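Local coordinates for protein L-talarate/galactarate dehydratase (Salmonella typhimurium, PDB 2PP3) that catalyses the magnesium-dependent dehydration of L-talarate and galactarate to 5-keto-4-deoxy-D-glucarate, and also epimerises L-talarate to galactarate, at residues B[36-41]-B[351-356]; B[157-162]-B[343-348]; B[298-303]-B[323-328]. The protein carries 1 engineered substitution. One frame throughout, in Å; residues are numbered along the deposited sequence.

The centres of contacts 2 and 3 are about 12 Å apart, while the centre of contact 1 is about 25 Å from that of contact 2 and about 22 Å from that of contact 3. Contact 3 joins neighbouring parallel strands 297-298 and 324-325 of the barrel sheet. Contact 2 brings strand 161-166 against strand 346-349, whose Trp346 lies beside Leu325 of contact 3. Segment 351-356, soon after 343-348, meets strand 28-40 of the N-terminal sheet in contact 1. Along the chain, contact 1 spans contact 2, which spans contact 3. The L-glucarate pocket thus draws on residues just past a barrel strand (His328), a strand beside the barrel (Glu348) and the loop meeting the N-terminal sheet (Trp352).

Contact 1: B[36-41]-B[351-356]; sequences AFLPLA and EWLNPL
Leu40 sets one methyl, CD2, squarely over the five-membered ring of the Trp352 indole, 3.8 Å from its centroid and only 4° off the ring normal. This is a CH-pi contact, and the two side chains cross at about a right angle. Leu38, two residues earlier on the same side of the strand, uses both of its branches. Its CD2 reaches Leu353 CD1 at 3.4 Å and Trp352 CB at 3.7 Å, while its CD1 meets Leu356 CD2 at 3.9 Å. The leucine holds CG anti to its own backbone nitrogen (chi1 -159°), which sends the fork toward these residues and over the carbonyl oxygen of Trp352. A branched aliphatic chain suits this place, since two methyls can serve different neighbours at once.

Behind this first shell, 351-356 is shaped by its own backbone. A type I turn, closed by Asn354 N to Glu351 O at 2.8 Å, leads into a short 3-10 segment, and this brings Trp352 and the ends of Leu353 and Leu356 to the strand. Glu351 is held by Ser168, and Asn6 of the second subunit packs on both Leu40 and Trp352. The contact thus joins the antiparallel sheet of the N-terminal domain to a loop of the barrel domain. Trp352 also touches the bound L-glucarate, placing this junction at the active site between the two domains, as in the enolase superfamily.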
loop_
_atom_site.group_PDB
_atom_site.type_symbol
_atom_site.label_atom_id
_atom_site.label_comp_id
_atom_site.label_asym_id
_atom_site.label_seq_id
_atom_site.Cartn_x
_atom_site.Cartn_y
_atom_site.Cartn_z
ATOM N N ALA B 36 -19.569 9.246 21.687
ATOM C CA ALA B 36 -20.756 8.530 22.136
ATOM C C ALA B 36 -20.360 7.383 23.052
ATOM O O ALA B 36 -19.189 7.021 23.131
ATOM C CB ALA B 36 -21.530 7.991 20.930
ATOM N N PHE B 37 -21.343 6.809 23.737
ATOM C CA PHE B 37 -21.088 5.693 24.627
ATOM C C PHE B 37 -22.049 4.539 24.394
ATOM O O PHE B 37 -23.268 4.690 24.451
ATOM C CB PHE B 37 -21.135 6.158 26.085
ATOM C CG PHE B 37 -19.928 6.946 26.490
ATOM C CD1 PHE B 37 -18.748 6.299 26.845
ATOM C CD2 PHE B 37 -19.937 8.335 26.433
ATOM C CE1 PHE B 37 -17.594 7.025 27.132
ATOM C CE2 PHE B 37 -18.785 9.071 26.719
ATOM C CZ PHE B 37 -17.615 8.414 27.066
ATOM N N LEU B 38 -21.468 3.384 24.123
ATOM C CA LEU B 38 -22.208 2.166 23.862
ATOM C C LEU B 38 -22.410 1.476 25.206
ATOM O O LEU B 38 -21.467 0.946 25.788
ATOM C CB LEU B 38 -21.381 1.282 22.933
ATOM C CG LEU B 38 -22.051 0.194 22.114
ATOM C CD1 LEU B 38 -22.952 0.845 21.075
ATOM C CD2 LEU B 38 -20.981 -0.652 21.434
ATOM N N PRO B 39 -23.646 1.480 25.718
ATOM C CA PRO B 39 -23.964 0.854 27.006
ATOM C C PRO B 39 -23.995 -0.669 26.957
ATOM O O PRO B 39 -24.558 -1.258 26.035
ATOM C CB PRO B 39 -25.346 1.423 27.340
ATOM C CG PRO B 39 -25.481 2.645 26.446
ATOM C CD PRO B 39 -24.815 2.201 25.189
ATOM N N LEU B 40 -23.391 -1.301 27.956
ATOM C CA LEU B 40 -23.385 -2.754 28.057
ATOM C C LEU B 40 -24.119 -3.100 29.354
ATOM O O LEU B 40 -23.531 -3.056 30.434
ATOM C CB LEU B 40 -21.951 -3.291 28.109
ATOM C CG LEU B 40 -21.040 -3.085 26.890
ATOM C CD1 LEU B 40 -19.666 -3.656 27.191
ATOM C CD2 LEU B 40 -21.632 -3.769 25.659
ATOM N N ALA B 41 -25.404 -3.430 29.241
ATOM C CA ALA B 41 -26.233 -3.767 30.404
ATOM C C ALA B 41 -25.668 -4.938 31.190
ATOM O O ALA B 41 -25.877 -5.047 32.398
ATOM C CB ALA B 41 -27.657 -4.082 29.963
ATOM N N GLU B 351 -21.588 -8.103 18.812
ATOM C CA GLU B 351 -22.857 -7.522 18.385
ATOM C C GLU B 351 -22.933 -6.090 18.914
ATOM O O GLU B 351 -23.718 -5.275 18.439
ATOM C CB GLU B 351 -24.037 -8.335 18.927
ATOM C CG GLU B 351 -24.088 -8.436 20.446
ATOM C CD GLU B 351 -23.346 -9.644 20.980
ATOM O OE1 GLU B 351 -22.187 -9.871 20.570
ATOM O OE2 GLU B 351 -23.923 -10.368 21.815
ATOM N N TRP B 352 -22.083 -5.801 19.892
ATOM C CA TRP B 352 -22.025 -4.505 20.547
ATOM C C TRP B 352 -22.276 -3.284 19.674
ATOM O O TRP B 352 -23.068 -2.418 20.042
ATOM C CB TRP B 352 -20.678 -4.348 21.253
ATOM C CG TRP B 352 -20.422 -5.395 22.299
ATOM C CD1 TRP B 352 -21.270 -6.394 22.690
ATOM C CD2 TRP B 352 -19.232 -5.550 23.082
ATOM N NE1 TRP B 352 -20.681 -7.162 23.665
ATOM C CE2 TRP B 352 -19.430 -6.666 23.926
ATOM C CE3 TRP B 352 -18.019 -4.854 23.154
ATOM C CZ2 TRP B 352 -18.458 -7.103 24.829
ATOM C CZ3 TRP B 352 -17.053 -5.287 24.052
ATOM C CH2 TRP B 352 -17.278 -6.403 24.877
ATOM N N LEU B 353 -21.608 -3.205 18.529
ATOM C CA LEU B 353 -21.766 -2.053 17.651
ATOM C C LEU B 353 -22.923 -2.094 16.653
ATOM O O LEU B 353 -23.178 -1.098 15.977
ATOM C CB LEU B 353 -20.459 -1.786 16.890
ATOM C CG LEU B 353 -19.383 -0.969 17.620
ATOM C CD1 LEU B 353 -18.934 -1.689 18.881
ATOM C CD2 LEU B 353 -18.203 -0.739 16.692
ATOM N N ASN B 354 -23.625 -3.221 16.560
ATOM C CA ASN B 354 -24.738 -3.330 15.609
ATOM C C ASN B 354 -25.711 -2.149 15.653
ATOM O O ASN B 354 -26.115 -1.640 14.611
ATOM C CB ASN B 354 -25.527 -4.632 15.821
ATOM C CG ASN B 354 -24.718 -5.871 15.489
ATOM O OD1 ASN B 354 -23.800 -5.827 14.671
ATOM N ND2 ASN B 354 -25.069 -6.991 16.108
ATOM N N PRO B 355 -26.099 -1.697 16.860
ATOM C CA PRO B 355 -27.032 -0.570 16.976
ATOM C C PRO B 355 -26.516 0.807 16.550
ATOM O O PRO B 355 -27.286 1.763 16.476
ATOM C CB PRO B 355 -27.445 -0.614 18.447
ATOM C CG PRO B 355 -26.255 -1.207 19.119
ATOM C CD PRO B 355 -25.854 -2.309 18.178
ATOM N N LEU B 356 -25.225 0.925 16.271
ATOM C CA LEU B 356 -24.686 2.215 15.846
ATOM C C LEU B 356 -25.018 2.491 14.382
ATOM O O LEU B 356 -25.062 3.644 13.949
ATOM C CB LEU B 356 -23.164 2.250 16.001
ATOM C CG LEU B 356 -22.597 2.282 17.417
ATOM C CD1 LEU B 356 -21.090 2.441 17.340
ATOM C CD2 LEU B 356 -23.220 3.438 18.193
#

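Contact 2: B[157-162]-B[343-348]; sequences AHRDSV and LEPWLE. With LGT (L-glucaric acid), chain G.
Arg159 turns one face of its guanidinium to Pro345, whose ring stands edge-on with CD 3.3 Å above the plane and over its centre. The two side chains come from opposite directions, and proline offers a compact apolar edge to the flat cation. The arginine chain bends at chi3 (65°), turning the group's face toward Pro345 CD. Glu344 crosses it obliquely, with carboxylate and guanidinium planes 89° apart, and the salt bridge from Arg159 NE to Glu344 OE2 is long, at 3.7 Å. Each charge has a stronger partner elsewhere: Arg159 NH1 donates to the carbonyl of Tyr341, and Glu344 OE2 pairs with Arg367. Arg159 NE is buried without a hydrogen-bond partner in the model.

Farther along, Val162 and Leu347 cross at about a right angle, Val162 CG1 resting on Leu347 CB at 3.6 Å. That branch, anti to the valine nitrogen (chi1 171°), also approaches Pro345 CG at 4.2 Å and lies between proline and leucine, a place suited to a short branched apolar residue. At the segment's end, Glu348 OE2 lies 2.5 Å from O1A of L-glucarate; OE2 is itself held by a salt bridge to Lys195 and a hydrogen bond with Thr167.

Strands 161-166 and 346-349 run parallel in a mixed sheet, Leu347 bonding to Gln163 through the backbone. Helix 331-339 packs on Val162, Pro345 and Leu347, while strand 367-369 lies along the other edge of 161-166.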
loop_
_atom_site.group_PDB
_atom_site.type_symbol
_atom_site.label_atom_id
_atom_site.label_comp_id
_atom_site.label_asym_id
_atom_site.label_seq_id
_atom_site.Cartn_x
_atom_site.Cartn_y
_atom_site.Cartn_z
ATOM N N ALA B 157 -9.579 -6.781 -3.227
ATOM C CA ALA B 157 -9.845 -7.949 -2.408
ATOM C C ALA B 157 -9.316 -9.266 -2.964
ATOM O O ALA B 157 -9.176 -9.441 -4.174
ATOM C CB ALA B 157 -11.344 -8.064 -2.163
ATOM N N HIS B 158 -9.032 -10.187 -2.046
ATOM C CA HIS B 158 -8.542 -11.517 -2.365
ATOM C C HIS B 158 -9.672 -12.489 -2.076
ATOM O O HIS B 158 -9.589 -13.666 -2.403
ATOM C CB HIS B 158 -7.334 -11.864 -1.491
ATOM C CG HIS B 158 -6.054 -11.252 -1.962
ATOM N ND1 HIS B 158 -5.287 -11.811 -2.960
ATOM C CD2 HIS B 158 -5.415 -10.118 -1.587
ATOM C CE1 HIS B 158 -4.231 -11.048 -3.180
ATOM N NE2 HIS B 158 -4.285 -10.014 -2.359
ATOM N N ARG B 159 -10.730 -11.987 -1.451
ATOM C CA ARG B 159 -11.889 -12.807 -1.118
ATOM C C ARG B 159 -13.116 -11.919 -0.957
ATOM O O ARG B 159 -12.992 -10.726 -0.679
ATOM C CB ARG B 159 -11.636 -13.609 0.167
ATOM C CG ARG B 159 -11.312 -12.772 1.411
ATOM C CD ARG B 159 -10.791 -13.663 2.541
ATOM N NE ARG B 159 -9.513 -14.285 2.188
ATOM C CZ ARG B 159 -8.367 -13.625 2.032
ATOM N NH1 ARG B 159 -8.317 -12.312 2.208
ATOM N NH2 ARG B 159 -7.267 -14.279 1.683
ATOM N N ASP B 160 -14.299 -12.498 -1.126
ATOM C CA ASP B 160 -15.529 -11.728 -1.022
ATOM C C ASP B 160 -16.273 -11.941 0.283
ATOM O O ASP B 160 -17.340 -11.368 0.506
ATOM C CB ASP B 160 -16.430 -12.032 -2.219
ATOM C CG ASP B 160 -15.797 -11.602 -3.535
ATOM O OD1 ASP B 160 -15.333 -10.442 -3.627
ATOM O OD2 ASP B 160 -15.756 -12.424 -4.471
ATOM N N SER B 161 -15.700 -12.778 1.137
ATOM C CA SER B 161 -16.256 -13.055 2.448
ATOM C C SER B 161 -15.080 -13.485 3.328
ATOM O O SER B 161 -14.025 -13.867 2.816
ATOM C CB SER B 161 -17.327 -14.154 2.375
ATOM O OG SER B 161 -16.775 -15.403 2.021
ATOM N N VAL B 162 -15.257 -13.421 4.643
ATOM C CA VAL B 162 -14.187 -13.775 5.566
ATOM C C VAL B 162 -14.656 -14.672 6.705
ATOM O O VAL B 162 -15.711 -14.428 7.292
ATOM C CB VAL B 162 -13.556 -12.487 6.155
ATOM C CG1 VAL B 162 -12.590 -12.823 7.289
ATOM C CG2 VAL B 162 -12.837 -11.720 5.052
ATOM N N LEU B 343 -3.209 -13.791 2.750
ATOM C CA LEU B 343 -3.361 -15.102 3.385
ATOM C C LEU B 343 -4.738 -15.170 4.049
ATOM O O LEU B 343 -5.268 -14.147 4.480
ATOM C CB LEU B 343 -2.255 -15.332 4.417
ATOM C CG LEU B 343 -0.825 -15.207 3.879
ATOM C CD1 LEU B 343 0.165 -15.603 4.971
ATOM C CD2 LEU B 343 -0.642 -16.098 2.648
ATOM N N GLU B 344 -5.320 -16.365 4.118
ATOM C CA GLU B 344 -6.658 -16.547 4.691
ATOM C C GLU B 344 -6.730 -16.017 6.130
ATOM O O GLU B 344 -6.092 -16.557 7.031
ATOM C CB GLU B 344 -7.043 -18.033 4.641
ATOM C CG GLU B 344 -8.542 -18.346 4.747
ATOM C CD GLU B 344 -9.354 -17.920 3.518
ATOM O OE1 GLU B 344 -8.837 -18.027 2.383
ATOM O OE2 GLU B 344 -10.518 -17.497 3.686
ATOM N N PRO B 345 -7.517 -14.947 6.354
ATOM C CA PRO B 345 -7.674 -14.330 7.678
ATOM C C PRO B 345 -8.933 -14.736 8.451
ATOM O O PRO B 345 -9.792 -15.458 7.949
ATOM C CB PRO B 345 -7.691 -12.850 7.343
ATOM C CG PRO B 345 -8.569 -12.850 6.092
ATOM C CD PRO B 345 -8.111 -14.090 5.309
ATOM N N TRP B 346 -9.018 -14.253 9.688
ATOM C CA TRP B 346 -10.161 -14.492 10.559
ATOM C C TRP B 346 -10.727 -13.151 11.012
ATOM O O TRP B 346 -9.973 -12.225 11.332
ATOM C CB TRP B 346 -9.760 -15.290 11.797
ATOM C CG TRP B 346 -9.714 -16.757 11.579
ATOM C CD1 TRP B 346 -8.644 -17.496 11.161
ATOM C CD2 TRP B 346 -10.786 -17.680 11.786
ATOM N NE1 TRP B 346 -8.984 -18.825 11.100
ATOM C CE2 TRP B 346 -10.295 -18.966 11.479
ATOM C CE3 TRP B 346 -12.119 -17.544 12.202
ATOM C CZ2 TRP B 346 -11.090 -20.118 11.577
ATOM C CZ3 TRP B 346 -12.914 -18.690 12.299
ATOM C CH2 TRP B 346 -12.393 -19.960 11.988
ATOM N N LEU B 347 -12.054 -13.050 11.031
ATOM C CA LEU B 347 -12.727 -11.833 11.460
ATOM C C LEU B 347 -13.410 -12.122 12.791
ATOM O O LEU B 347 -14.037 -13.168 12.959
ATOM C CB LEU B 347 -13.773 -11.406 10.427
ATOM C CG LEU B 347 -14.410 -10.031 10.644
ATOM C CD1 LEU B 347 -13.340 -8.970 10.480
ATOM C CD2 LEU B 347 -15.551 -9.804 9.645
ATOM N N GLU B 348 -13.294 -11.184 13.725
ATOM C CA GLU B 348 -13.875 -11.335 15.054
ATOM C C GLU B 348 -15.243 -10.681 15.177
ATOM O O GLU B 348 -15.422 -9.511 14.834
ATOM C CB GLU B 348 -12.919 -10.754 16.103
ATOM C CG GLU B 348 -13.491 -10.699 17.512
ATOM C CD GLU B 348 -12.472 -10.241 18.544
ATOM O OE1 GLU B 348 -11.769 -9.233 18.297
ATOM O OE2 GLU B 348 -12.385 -10.893 19.606
HETATM O O1A LGT G . -12.300 -9.607 21.752
HETATM C C1 LGT G . -11.152 -9.740 22.202
HETATM O O1B LGT G . -10.187 -10.164 21.531
HETATM C C2 LGT G . -10.898 -9.362 23.708
HETATM O O2 LGT G . -9.491 -9.269 23.995
HETATM C C3 LGT G . -11.561 -8.040 24.119
HETATM O O3 LGT G . -10.793 -6.951 23.601
HETATM C C4 LGT G . -11.677 -7.849 25.655
HETATM O O4 LGT G . -10.353 -7.775 26.230
HETATM C C5 LGT G . -12.455 -6.586 26.089
HETATM O O5 LGT G . -13.770 -6.639 25.513
HETATM C C6 LGT G . -12.587 -6.492 27.623
HETATM O O6A LGT G . -11.729 -5.781 28.216
HETATM O O6B LGT G . -13.513 -7.132 28.183
#

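Contact 3: B[298-303]-B[323-328]; sequences VQPDAP and RKLAPH. With LGT (L-glucaric acid), chain G.
His328 meets two partners at the rim of its ring, Asp301 through ND1 and L-glucarate through NE2. Its ND1 donates to Asp301 OD2 at 2.8 Å, nearly in the ring plane, and the carboxylate accepts with its anti lone pair. Carboxylate and ring planes are 39° apart. With CG anti to the backbone nitrogen (chi1 166°), the imidazole projects toward the ligand, where NE2 shares a 2.7 Å hydrogen bond with O3 of L-glucarate.

Backbone bonds hold the two segments together beside it. Val298 N binds Lys324 O at 3.0 Å and Ala326 N binds Val298 O at 3.1 Å, a parallel bridge between adjacent barrel strands. Beyond it, His328 N meets Pro300 O. Apolar carbons pack beside the bridge: Leu325 CD1 against Pro300 CD at 3.6 Å, and the aliphatic CB of Arg323 against Val298 CG2. Gln299 extends to Glu252, a magnesium ligand.

Asp301 also caps the following helix; three hydrogen bonds, to His328, Tyr80 and Arg304 N, hold the carboxylate. Gripped at ND1 by this aspartate, which is thought to raise the histidine's basicity, His328 keeps NE2 directed at the bound L-glucarate, where a substrate would probably lie, as befits a proton donor and acceptor.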
loop_
_atom_site.group_PDB
_atom_site.type_symbol
_atom_site.label_atom_id
_atom_site.label_comp_id
_atom_site.label_asym_id
_atom_site.label_seq_id
_atom_site.Cartn_x
_atom_site.Cartn_y
_atom_site.Cartn_z
ATOM N N VAL B 298 -1.030 -12.147 13.572
ATOM C CA VAL B 298 -0.868 -10.753 13.951
ATOM C C VAL B 298 -2.276 -10.179 14.086
ATOM O O VAL B 298 -3.112 -10.320 13.180
ATOM C CB VAL B 298 -0.072 -9.983 12.881
ATOM C CG1 VAL B 298 0.009 -8.512 13.236
ATOM C CG2 VAL B 298 1.324 -10.578 12.766
ATOM N N GLN B 299 -2.542 -9.529 15.215
ATOM C CA GLN B 299 -3.863 -8.985 15.466
ATOM C C GLN B 299 -3.910 -7.474 15.639
ATOM O O GLN B 299 -4.117 -6.975 16.747
ATOM C CB GLN B 299 -4.473 -9.669 16.694
ATOM C CG GLN B 299 -4.514 -11.189 16.573
ATOM C CD GLN B 299 -5.153 -11.871 17.773
ATOM O OE1 GLN B 299 -4.646 -11.793 18.894
ATOM N NE2 GLN B 299 -6.271 -12.551 17.539
ATOM N N PRO B 300 -3.732 -6.723 14.542
ATOM C CA PRO B 300 -3.775 -5.270 14.658
ATOM C C PRO B 300 -5.225 -4.798 14.789
ATOM O O PRO B 300 -6.165 -5.539 14.502
ATOM C CB PRO B 300 -3.087 -4.804 13.379
ATOM C CG PRO B 300 -3.490 -5.838 12.385
ATOM C CD PRO B 300 -3.421 -7.141 13.158
ATOM N N ASP B 301 -5.389 -3.565 15.250
ATOM C CA ASP B 301 -6.694 -2.955 15.470
ATOM C C ASP B 301 -6.593 -1.598 14.774
ATOM O O ASP B 301 -5.882 -0.711 15.241
ATOM C CB ASP B 301 -6.891 -2.801 16.985
ATOM C CG ASP B 301 -8.231 -2.198 17.363
ATOM O OD1 ASP B 301 -8.587 -1.134 16.818
ATOM O OD2 ASP B 301 -8.920 -2.788 18.230
ATOM N N ALA B 302 -7.276 -1.439 13.644
ATOM C CA ALA B 302 -7.199 -0.185 12.904
ATOM C C ALA B 302 -7.441 1.041 13.784
ATOM O O ALA B 302 -6.671 2.004 13.748
ATOM C CB ALA B 302 -8.181 -0.200 11.721
ATOM N N PRO B 303 -8.527 1.040 14.566
ATOM C CA PRO B 303 -8.763 2.210 15.417
ATOM C C PRO B 303 -7.581 2.478 16.356
ATOM O O PRO B 303 -7.145 3.616 16.504
ATOM C CB PRO B 303 -10.029 1.832 16.175
ATOM C CG PRO B 303 -10.770 0.992 15.171
ATOM C CD PRO B 303 -9.671 0.111 14.620
ATOM N N ARG B 323 2.947 -14.324 8.161
ATOM C CA ARG B 323 2.022 -14.436 9.287
ATOM C C ARG B 323 0.560 -14.300 8.844
ATOM O O ARG B 323 0.264 -13.610 7.867
ATOM C CB ARG B 323 2.332 -13.349 10.323
ATOM C CG ARG B 323 3.806 -13.220 10.685
ATOM C CD ARG B 323 4.343 -14.513 11.284
ATOM N NE ARG B 323 5.725 -14.385 11.744
ATOM C CZ ARG B 323 6.423 -15.387 12.266
ATOM N NH1 ARG B 323 5.865 -16.585 12.386
ATOM N NH2 ARG B 323 7.672 -15.197 12.678
ATOM N N LYS B 324 -0.349 -14.959 9.560
ATOM C CA LYS B 324 -1.777 -14.871 9.256
ATOM C C LYS B 324 -2.314 -13.591 9.900
ATOM O O LYS B 324 -1.676 -13.022 10.798
ATOM C CB LYS B 324 -2.536 -16.067 9.838
ATOM C CG LYS B 324 -2.228 -17.419 9.213
ATOM C CD LYS B 324 -2.780 -17.530 7.802
ATOM C CE LYS B 324 -2.557 -18.930 7.237
ATOM N NZ LYS B 324 -3.208 -19.969 8.088
ATOM N N LEU B 325 -3.491 -13.147 9.461
ATOM C CA LEU B 325 -4.095 -11.940 10.011
ATOM C C LEU B 325 -5.418 -12.223 10.707
ATOM O O LEU B 325 -6.239 -12.984 10.219
ATOM C CB LEU B 325 -4.326 -10.901 8.906
ATOM C CG LEU B 325 -4.795 -9.527 9.395
ATOM C CD1 LEU B 325 -3.604 -8.806 10.010
ATOM C CD2 LEU B 325 -5.375 -8.707 8.245
ATOM N N ALA B 326 -5.612 -11.608 11.866
ATOM C CA ALA B 326 -6.846 -11.757 12.627
ATOM C C ALA B 326 -7.081 -10.434 13.349
ATOM O O ALA B 326 -6.741 -10.278 14.527
ATOM C CB ALA B 326 -6.727 -12.902 13.621
ATOM N N PRO B 327 -7.658 -9.452 12.639
ATOM C CA PRO B 327 -7.934 -8.132 13.212
ATOM C C PRO B 327 -8.772 -8.236 14.484
ATOM O O PRO B 327 -9.580 -9.154 14.646
ATOM C CB PRO B 327 -8.671 -7.410 12.091
ATOM C CG PRO B 327 -8.152 -8.081 10.842
ATOM C CD PRO B 327 -8.134 -9.531 11.246
ATOM N N HIS B 328 -8.578 -7.285 15.384
ATOM C CA HIS B 328 -9.305 -7.283 16.641
ATOM C C HIS B 328 -10.470 -6.302 16.662
ATOM O O HIS B 328 -10.319 -5.145 16.268
ATOM C CB HIS B 328 -8.334 -6.969 17.783
ATOM C CG HIS B 328 -9.004 -6.610 19.071
ATOM N ND1 HIS B 328 -9.343 -5.314 19.396
ATOM C CD2 HIS B 328 -9.411 -7.377 20.109
ATOM C CE1 HIS B 328 -9.927 -5.297 20.581
ATOM N NE2 HIS B 328 -9.982 -6.537 21.035
HETATM O O1A LGT G . -12.300 -9.607 21.752
HETATM C C1 LGT G . -11.152 -9.740 22.202
HETATM O O1B LGT G . -10.187 -10.164 21.531
HETATM C C2 LGT G . -10.898 -9.362 23.708
HETATM O O2 LGT G . -9.491 -9.269 23.995
HETATM C C3 LGT G . -11.561 -8.040 24.119
HETATM O O3 LGT G . -10.793 -6.951 23.601
HETATM C C4 LGT G . -11.677 -7.849 25.655
HETATM O O4 LGT G . -10.353 -7.775 26.230
HETATM C C5 LGT G . -12.455 -6.586 26.089
HETATM O O5 LGT G . -13.770 -6.639 25.513
HETATM C C6 LGT G . -12.587 -6.492 27.623
HETATM O O6A LGT G . -11.729 -5.781 28.216
HETATM O O6B LGT G . -13.513 -7.132 28.183
#